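Local coordinates for protein 2,3-dehydroadipyl-CoA hydratase (Escherichia coli, PDB 4FZW) that catalyses the reversible hydration of 2,3-dehydroadipyl-CoA to 3-hydroxyadipyl-CoA in the breakdown of phenylacetate, at residues Ser49-Gly57 and Leu187-Ala198; Leu147-Leu155 and Ala171-Asp179. All coordinates share one frame; numbering follows the deposited sequence.

How the interactions relate
Of the four segments, the one on strand 52-56 comes first, in the interior of the six-stranded sheet. Its partner in interaction 1, helix 186-197, arrives only after well over a hundred residues, which hold strands 98-102 and 119-123 and the whole four-stranded sheet. Interaction 2 is nested inside that long loop: helix 146-162 is met a short way on by the turn after helix 168-173, closing a much smaller loop. The chain then runs through strand 180-181, at the edge of the six-stranded sheet, into helix 186-197. Interaction 1 thus lays a helix on the sheet, while interaction 2 joins helix 146-162 to a turn; their centres lie 22 Å apart, and both touch the second subunit.

Interaction 1: Ser49-Gly57 and Leu187-Ala198; sequences SISVCVITG and LEYALQLASKMA
Val52 on the strand meets Ala194, Met197 and Ala198 on the helix side, and its side chain is a good one to follow outward. Val52 CB sits 3.9 Å from Ala194 CB. Beyond it the isopropyl group forks: Val52 CG1, anti to the backbone N (chi1 -176°), goes to Ala194 CB at 3.4 Å, while CG2 lies near Ala194 O and Ala198 N. The methyl of Met197 reaches both branches, with Met197 CE 3.5 Å from Val52 CG1; the methionine chain bends at its last torsion and runs at about a right angle to the valine.

Two residues on, Val54 repeats the theme with its other branch. Val54 CG2 rests between two helix side chains, 3.7 Å from Ala194 CB and 3.8 Å from Leu191 CD2. This is a helix lying antiparallel on a strand, their axes approaching to 8.4 Å with 168° between their directions, and it covers part of one face of the main sheet in the crotonase fold. On the opposite face Cys53 and Ile55 pack against Leu41 and Leu37 of helix 31-46. Met197 and Ala190 also reach the neighbouring strand 98-102, at Ile99 and Ala101.

The row continues to Thr56, where Thr56 CG2 touches Leu187 CD1 at 3.9 Å, the two side chains crossing at about a right angle. The threonine turns its hydroxyl elsewhere, OG1 bonding to the carbonyl of Ala101. At the other end, Ser51 CB lies beside Ala198, and its OG bonds to Arg14. With no direct hydrogen bond between the segments, a water bridges them: Ser51 OG donates to it at 2.6 Å, and the water in turn donates to Ala198 O.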
loop_
_atom_site.group_PDB
_atom_site.type_symbol
_atom_site.label_atom_id
_atom_site.label_comp_id
_atom_site.label_asym_id
_atom_site.label_seq_id
_atom_site.Cartn_x
_atom_site.Cartn_y
_atom_site.Cartn_z
ATOM N N SER B 49 -12.680 29.706 -16.460
ATOM C CA SER B 49 -12.976 29.667 -17.888
ATOM C C SER B 49 -12.166 28.573 -18.594
ATOM O O SER B 49 -12.408 28.281 -19.767
ATOM C CB SER B 49 -12.770 31.037 -18.547
ATOM O OG SER B 49 -11.401 31.350 -18.716
ATOM N N ILE B 50 -11.222 27.957 -17.879
ATOM C CA ILE B 50 -10.465 26.830 -18.428
ATOM C C ILE B 50 -10.914 25.475 -17.867
ATOM O O ILE B 50 -11.177 25.338 -16.662
ATOM C CB ILE B 50 -8.955 26.976 -18.204
ATOM C CG1 ILE B 50 -8.457 28.293 -18.799
ATOM C CG2 ILE B 50 -8.231 25.767 -18.778
ATOM C CD1 ILE B 50 -6.990 28.558 -18.591
ATOM N N SER B 51 -10.991 24.485 -18.754
ATOM C CA SER B 51 -11.450 23.133 -18.418
ATOM C C SER B 51 -10.414 22.052 -18.765
ATOM O O SER B 51 -10.298 21.045 -18.070
ATOM C CB SER B 51 -12.771 22.824 -19.116
ATOM O OG SER B 51 -13.798 23.669 -18.637
ATOM N N VAL B 52 -9.655 22.276 -19.836
ATOM C CA VAL B 52 -8.621 21.340 -20.291
ATOM C C VAL B 52 -7.370 22.104 -20.743
ATOM O O VAL B 52 -7.454 23.247 -21.217
ATOM C CB VAL B 52 -9.110 20.481 -21.490
ATOM C CG1 VAL B 52 -8.052 19.452 -21.870
ATOM C CG2 VAL B 52 -10.449 19.797 -21.171
ATOM N N CYS B 53 -6.213 21.463 -20.596
ATOM C CA CYS B 53 -4.990 21.959 -21.203
ATOM C C CYS B 53 -4.490 20.951 -22.270
ATOM O O CYS B 53 -4.825 19.756 -22.224
ATOM C CB CYS B 53 -3.934 22.253 -20.134
ATOM S SG CYS B 53 -2.375 22.995 -20.698
ATOM N N VAL B 54 -3.743 21.464 -23.246
ATOM C CA VAL B 54 -3.060 20.649 -24.231
ATOM C C VAL B 54 -1.621 21.141 -24.187
ATOM O O VAL B 54 -1.387 22.358 -24.119
ATOM C CB VAL B 54 -3.630 20.866 -25.665
ATOM C CG1 VAL B 54 -2.724 20.258 -26.732
ATOM C CG2 VAL B 54 -5.037 20.329 -25.772
ATOM N N ILE B 55 -0.661 20.218 -24.236
ATOM C CA ILE B 55 0.763 20.575 -24.214
ATOM C C ILE B 55 1.465 20.020 -25.459
ATOM O O ILE B 55 1.406 18.830 -25.739
ATOM C CB ILE B 55 1.465 20.051 -22.920
ATOM C CG1 ILE B 55 1.008 20.841 -21.689
ATOM C CG2 ILE B 55 2.977 20.127 -23.036
ATOM C CD1 ILE B 55 1.858 20.559 -20.405
ATOM N N THR B 56 2.157 20.876 -26.190
ATOM C CA THR B 56 2.779 20.426 -27.427
ATOM C C THR B 56 4.081 21.130 -27.750
ATOM O O THR B 56 4.378 22.199 -27.203
ATOM C CB THR B 56 1.835 20.596 -28.644
ATOM O OG1 THR B 56 2.344 19.842 -29.742
ATOM C CG2 THR B 56 1.745 22.051 -29.071
ATOM N N GLY B 57 4.854 20.524 -28.645
ATOM C CA GLY B 57 6.063 21.156 -29.127
ATOM C C GLY B 57 5.880 21.558 -30.577
ATOM O O GLY B 57 4.912 22.257 -30.920
ATOM N N LEU B 187 -1.723 17.774 -33.489
ATOM C CA LEU B 187 -2.084 18.902 -32.640
ATOM C C LEU B 187 -3.554 19.229 -32.818
ATOM O O LEU B 187 -4.303 19.343 -31.851
ATOM C CB LEU B 187 -1.213 20.119 -33.000
ATOM C CG LEU B 187 -1.483 21.429 -32.264
ATOM C CD1 LEU B 187 -1.671 21.136 -30.753
ATOM C CD2 LEU B 187 -0.368 22.440 -32.532
ATOM N N GLU B 188 -3.963 19.361 -34.072
ATOM C CA GLU B 188 -5.347 19.681 -34.390
ATOM C C GLU B 188 -6.348 18.689 -33.761
ATOM O O GLU B 188 -7.424 19.080 -33.270
ATOM C CB GLU B 188 -5.545 19.750 -35.911
ATOM C CG GLU B 188 -6.978 20.103 -36.305
ATOM C CD GLU B 188 -7.188 20.160 -37.829
ATOM O OE1 GLU B 188 -6.181 20.197 -38.583
ATOM O OE2 GLU B 188 -8.362 20.172 -38.269
ATOM N N TYR B 189 -6.003 17.407 -33.806
ATOM C CA TYR B 189 -6.897 16.369 -33.317
ATOM C C TYR B 189 -6.866 16.320 -31.776
ATOM O O TYR B 189 -7.859 16.004 -31.123
ATOM C CB TYR B 189 -6.529 15.013 -33.941
ATOM C CG TYR B 189 -6.984 14.900 -35.357
ATOM C CD1 TYR B 189 -7.635 15.959 -35.968
ATOM C CD2 TYR B 189 -6.788 13.733 -36.095
ATOM C CE1 TYR B 189 -8.078 15.872 -37.276
ATOM C CE2 TYR B 189 -7.235 13.632 -37.417
ATOM C CZ TYR B 189 -7.876 14.716 -37.991
ATOM O OH TYR B 189 -8.335 14.677 -39.285
ATOM N N ALA B 190 -5.708 16.640 -31.213
ATOM C CA ALA B 190 -5.533 16.714 -29.780
ATOM C C ALA B 190 -6.408 17.828 -29.207
ATOM O O ALA B 190 -7.017 17.647 -28.140
ATOM C CB ALA B 190 -4.068 16.941 -29.453
ATOM N N LEU B 191 -6.470 18.957 -29.928
ATOM C CA LEU B 191 -7.377 20.071 -29.608
ATOM C C LEU B 191 -8.846 19.708 -29.733
ATOM O O LEU B 191 -9.665 20.223 -28.987
ATOM C CB LEU B 191 -7.070 21.325 -30.443
ATOM C CG LEU B 191 -5.725 22.004 -30.148
ATOM C CD1 LEU B 191 -5.398 23.034 -31.209
ATOM C CD2 LEU B 191 -5.742 22.641 -28.733
ATOM N N GLN B 192 -9.191 18.813 -30.658
ATOM C CA GLN B 192 -10.596 18.390 -30.787
ATOM C C GLN B 192 -10.998 17.489 -29.614
ATOM O O GLN B 192 -12.130 17.558 -29.113
ATOM C CB GLN B 192 -10.874 17.708 -32.129
ATOM N N LEU B 193 -10.040 16.670 -29.174
ATOM C CA LEU B 193 -10.185 15.824 -27.997
ATOM C C LEU B 193 -10.391 16.627 -26.709
ATOM O O LEU B 193 -11.203 16.257 -25.858
ATOM C CB LEU B 193 -8.945 14.957 -27.842
ATOM C CG LEU B 193 -8.974 13.943 -26.708
ATOM C CD1 LEU B 193 -10.017 12.875 -26.980
ATOM C CD2 LEU B 193 -7.594 13.323 -26.565
ATOM N N ALA B 194 -9.658 17.727 -26.559
ATOM C CA ALA B 194 -9.801 18.566 -25.363
ATOM C C ALA B 194 -11.110 19.315 -25.439
ATOM O O ALA B 194 -11.726 19.567 -24.431
ATOM C CB ALA B 194 -8.652 19.542 -25.237
ATOM N N SER B 195 -11.534 19.667 -26.652
ATOM C CA SER B 195 -12.772 20.416 -26.833
ATOM C C SER B 195 -13.960 19.564 -26.460
ATOM O O SER B 195 -14.927 20.056 -25.882
ATOM C CB SER B 195 -12.895 20.922 -28.266
ATOM O OG SER B 195 -11.941 21.941 -28.465
ATOM N N LYS B 196 -13.875 18.285 -26.805
ATOM C CA LYS B 196 -14.875 17.313 -26.415
ATOM C C LYS B 196 -14.887 17.125 -24.889
ATOM O O LYS B 196 -15.946 17.064 -24.264
ATOM C CB LYS B 196 -14.600 15.986 -27.126
ATOM C CG LYS B 196 -15.312 14.812 -26.494
ATOM C CD LYS B 196 -16.072 14.008 -27.524
ATOM C CE LYS B 196 -15.128 13.328 -28.477
ATOM N NZ LYS B 196 -15.876 12.488 -29.452
ATOM N N MET B 197 -13.713 17.045 -24.278
ATOM C CA MET B 197 -13.685 16.938 -22.824
ATOM C C MET B 197 -14.251 18.214 -22.181
ATOM O O MET B 197 -15.206 18.136 -21.411
ATOM C CB MET B 197 -12.298 16.543 -22.305
ATOM C CG MET B 197 -11.896 15.132 -22.749
ATOM S SD MET B 197 -10.232 14.750 -22.220
ATOM C CE MET B 197 -9.718 16.404 -21.785
ATOM N N ALA B 198 -13.710 19.371 -22.570
ATOM C CA ALA B 198 -14.151 20.691 -22.108
ATOM C C ALA B 198 -15.656 20.959 -22.252
ATOM O O ALA B 198 -16.169 21.993 -21.822
ATOM C CB ALA B 198 -13.370 21.769 -22.849
HETATM O O HOH W 1 -16.181 22.565 -18.910
#

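Interaction 2: Leu147-Leu155 and Ala171-Asp179; sequences LIRSVGKSL and AQQAGLVSD
The glycine-containing turn that follows helix 168-173, at Ala174 to Leu176, packs against Ser150 and Val151 just before the kink in helix 146-162. Gly175 leaves helical geometry with phi 86°, and Ala171 O accepts from Val177 N, with a weak bond from Leu176 N besides. Ala174 CB points at the kinked helix, 3.5 Å from Leu155 CD2 and 4.0 Å from Val151 CB. Val151 runs alongside Leu176 in the same direction, with Val151 CG1 3.8 Å from Leu176 CB. One turn earlier on the helix, Leu147 CD1 meets Leu176 CD1 at 3.8 Å, and Phe128 and Ile166 add to the apolar surroundings of Leu176.

Both segments also reach other subunits: Ser154 OG bonds to Ser178 OG of the third subunit, and Asp179 forms a salt bridge with Lys158 of the second.

Ala174 O receives a CA-H...O approach from Val151 CA at 3.5 Å. Ser150 O and Ala174 O come close, but both are acceptors and no hydrogen bond can link them. The turn is therefore held to the helix mainly by apolar contacts of Ala174 and Leu176 with Leu147, Val151 and Leu155.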
loop_
_atom_site.group_PDB
_atom_site.type_symbol
_atom_site.label_atom_id
_atom_site.label_comp_id
_atom_site.label_asym_id
_atom_site.label_seq_id
_atom_site.Cartn_x
_atom_site.Cartn_y
_atom_site.Cartn_z
ATOM N N LEU B 147 6.099 4.779 -16.634
ATOM C CA LEU B 147 6.180 3.970 -17.836
ATOM C C LEU B 147 5.777 2.512 -17.578
ATOM O O LEU B 147 4.962 1.929 -18.323
ATOM C CB LEU B 147 7.583 4.066 -18.463
ATOM C CG LEU B 147 7.773 3.377 -19.825
ATOM C CD1 LEU B 147 6.672 3.770 -20.818
ATOM C CD2 LEU B 147 9.138 3.685 -20.397
ATOM N N ILE B 148 6.323 1.931 -16.512
ATOM C CA ILE B 148 6.055 0.526 -16.217
ATOM C C ILE B 148 4.576 0.331 -15.877
ATOM O O ILE B 148 3.985 -0.697 -16.184
ATOM C CB ILE B 148 6.988 -0.002 -15.100
ATOM C CG1 ILE B 148 6.765 -1.488 -14.843
ATOM C CG2 ILE B 148 6.828 0.813 -13.844
ATOM C CD1 ILE B 148 7.951 -2.154 -14.156
ATOM N N ARG B 149 3.977 1.349 -15.270
ATOM C CA ARG B 149 2.569 1.294 -14.899
ATOM C C ARG B 149 1.642 1.220 -16.113
ATOM O O ARG B 149 0.502 0.774 -16.001
ATOM C CB ARG B 149 2.198 2.462 -13.948
ATOM C CG ARG B 149 2.587 2.172 -12.502
ATOM C CD ARG B 149 2.250 3.325 -11.549
ATOM N NE ARG B 149 2.472 2.960 -10.149
ATOM C CZ ARG B 149 3.662 2.961 -9.546
ATOM N NH1 ARG B 149 4.755 3.316 -10.211
ATOM N NH2 ARG B 149 3.763 2.606 -8.272
ATOM N N SER B 150 2.121 1.639 -17.279
ATOM C CA SER B 150 1.250 1.647 -18.456
ATOM C C SER B 150 1.714 0.777 -19.626
ATOM O O SER B 150 0.946 0.568 -20.530
ATOM C CB SER B 150 0.990 3.077 -18.935
ATOM O OG SER B 150 2.151 3.654 -19.499
ATOM N N VAL B 151 2.949 0.275 -19.611
ATOM C CA VAL B 151 3.421 -0.614 -20.687
ATOM C C VAL B 151 4.019 -1.957 -20.231
ATOM O O VAL B 151 4.515 -2.723 -21.052
ATOM C CB VAL B 151 4.421 0.090 -21.647
ATOM C CG1 VAL B 151 3.971 1.501 -21.938
ATOM C CG2 VAL B 151 5.838 0.047 -21.112
ATOM N N GLY B 152 3.971 -2.245 -18.931
ATOM C CA GLY B 152 4.438 -3.531 -18.434
ATOM C C GLY B 152 5.932 -3.573 -18.154
ATOM O O GLY B 152 6.690 -2.715 -18.622
ATOM N N LYS B 153 6.374 -4.581 -17.410
ATOM C CA LYS B 153 7.761 -4.620 -16.950
ATOM C C LYS B 153 8.802 -4.829 -18.052
ATOM O O LYS B 153 9.921 -4.318 -17.977
ATOM C CB LYS B 153 7.950 -5.672 -15.839
ATOM C CG LYS B 153 8.999 -5.231 -14.837
ATOM C CD LYS B 153 9.904 -6.365 -14.433
ATOM C CE LYS B 153 9.092 -7.607 -14.184
ATOM N NZ LYS B 153 9.904 -8.734 -13.678
ATOM N N SER B 154 8.435 -5.578 -19.076
ATOM C CA SER B 154 9.416 -5.933 -20.076
ATOM C C SER B 154 9.806 -4.732 -20.908
ATOM O O SER B 154 10.981 -4.381 -20.980
ATOM C CB SER B 154 8.956 -7.111 -20.933
ATOM O OG SER B 154 10.099 -7.818 -21.393
ATOM N N LEU B 155 8.817 -4.073 -21.501
ATOM C CA LEU B 155 9.094 -2.908 -22.339
ATOM C C LEU B 155 9.721 -1.749 -21.557
ATOM O O LEU B 155 10.717 -1.201 -21.983
ATOM C CB LEU B 155 7.835 -2.444 -23.070
ATOM C CG LEU B 155 8.140 -1.338 -24.091
ATOM C CD1 LEU B 155 9.227 -1.789 -25.084
ATOM C CD2 LEU B 155 6.868 -0.886 -24.835
ATOM N N ALA B 171 4.174 2.467 -29.321
ATOM C CA ALA B 171 3.746 3.062 -28.054
ATOM C C ALA B 171 2.242 2.994 -27.892
ATOM O O ALA B 171 1.753 2.958 -26.775
ATOM C CB ALA B 171 4.254 4.498 -27.888
ATOM N N GLN B 172 1.504 2.963 -28.998
ATOM C CA GLN B 172 0.049 2.828 -28.916
ATOM C C GLN B 172 -0.342 1.401 -28.544
ATOM O O GLN B 172 -1.259 1.187 -27.743
ATOM C CB GLN B 172 -0.634 3.232 -30.220
ATOM C CG GLN B 172 -2.115 2.895 -30.222
ATOM C CD GLN B 172 -2.886 3.641 -31.275
ATOM O OE1 GLN B 172 -2.316 4.152 -32.238
ATOM N NE2 GLN B 172 -4.196 3.712 -31.099
ATOM N N GLN B 173 0.379 0.435 -29.123
ATOM C CA GLN B 173 0.138 -0.985 -28.885
ATOM C C GLN B 173 0.487 -1.336 -27.446
ATOM O O GLN B 173 -0.174 -2.154 -26.799
ATOM C CB GLN B 173 0.966 -1.841 -29.843
ATOM N N ALA B 174 1.529 -0.684 -26.947
ATOM C CA ALA B 174 2.003 -0.913 -25.601
ATOM C C ALA B 174 1.139 -0.131 -24.615
ATOM O O ALA B 174 1.188 -0.390 -23.426
ATOM C CB ALA B 174 3.490 -0.513 -25.479
ATOM N N GLY B 175 0.338 0.813 -25.111
ATOM C CA GLY B 175 -0.531 1.586 -24.240
ATOM C C GLY B 175 0.100 2.813 -23.599
ATOM O O GLY B 175 -0.444 3.370 -22.649
ATOM N N LEU B 176 1.250 3.241 -24.113
ATOM C CA LEU B 176 1.889 4.498 -23.687
ATOM C C LEU B 176 1.112 5.678 -24.293
ATOM O O LEU B 176 1.013 6.752 -23.718
ATOM C CB LEU B 176 3.390 4.522 -24.100
ATOM C CG LEU B 176 4.391 5.583 -23.577
ATOM C CD1 LEU B 176 5.757 5.371 -24.174
ATOM C CD2 LEU B 176 3.967 7.017 -23.850
ATOM N N VAL B 177 0.527 5.438 -25.458
ATOM C CA VAL B 177 -0.193 6.456 -26.227
ATOM C C VAL B 177 -1.558 5.875 -26.569
ATOM O O VAL B 177 -1.715 4.669 -26.639
ATOM C CB VAL B 177 0.603 6.797 -27.520
ATOM C CG1 VAL B 177 -0.264 7.484 -28.545
ATOM C CG2 VAL B 177 1.830 7.635 -27.180
ATOM N N SER B 178 -2.556 6.716 -26.773
ATOM C CA SER B 178 -3.881 6.185 -27.060
ATOM C C SER B 178 -4.457 6.710 -28.380
ATOM O O SER B 178 -5.649 6.566 -28.649
ATOM C CB SER B 178 -4.847 6.407 -25.874
ATOM O OG SER B 178 -4.970 7.775 -25.517
ATOM N N ASP B 179 -3.595 7.298 -29.204
ATOM C CA ASP B 179 -3.974 7.833 -30.512
ATOM C C ASP B 179 -2.715 8.112 -31.294
ATOM O O ASP B 179 -1.769 8.702 -30.751
ATOM C CB ASP B 179 -4.769 9.143 -30.395
ATOM C CG ASP B 179 -6.262 8.939 -30.513
ATOM O OD1 ASP B 179 -6.706 8.136 -31.369
ATOM O OD2 ASP B 179 -6.993 9.596 -29.746
#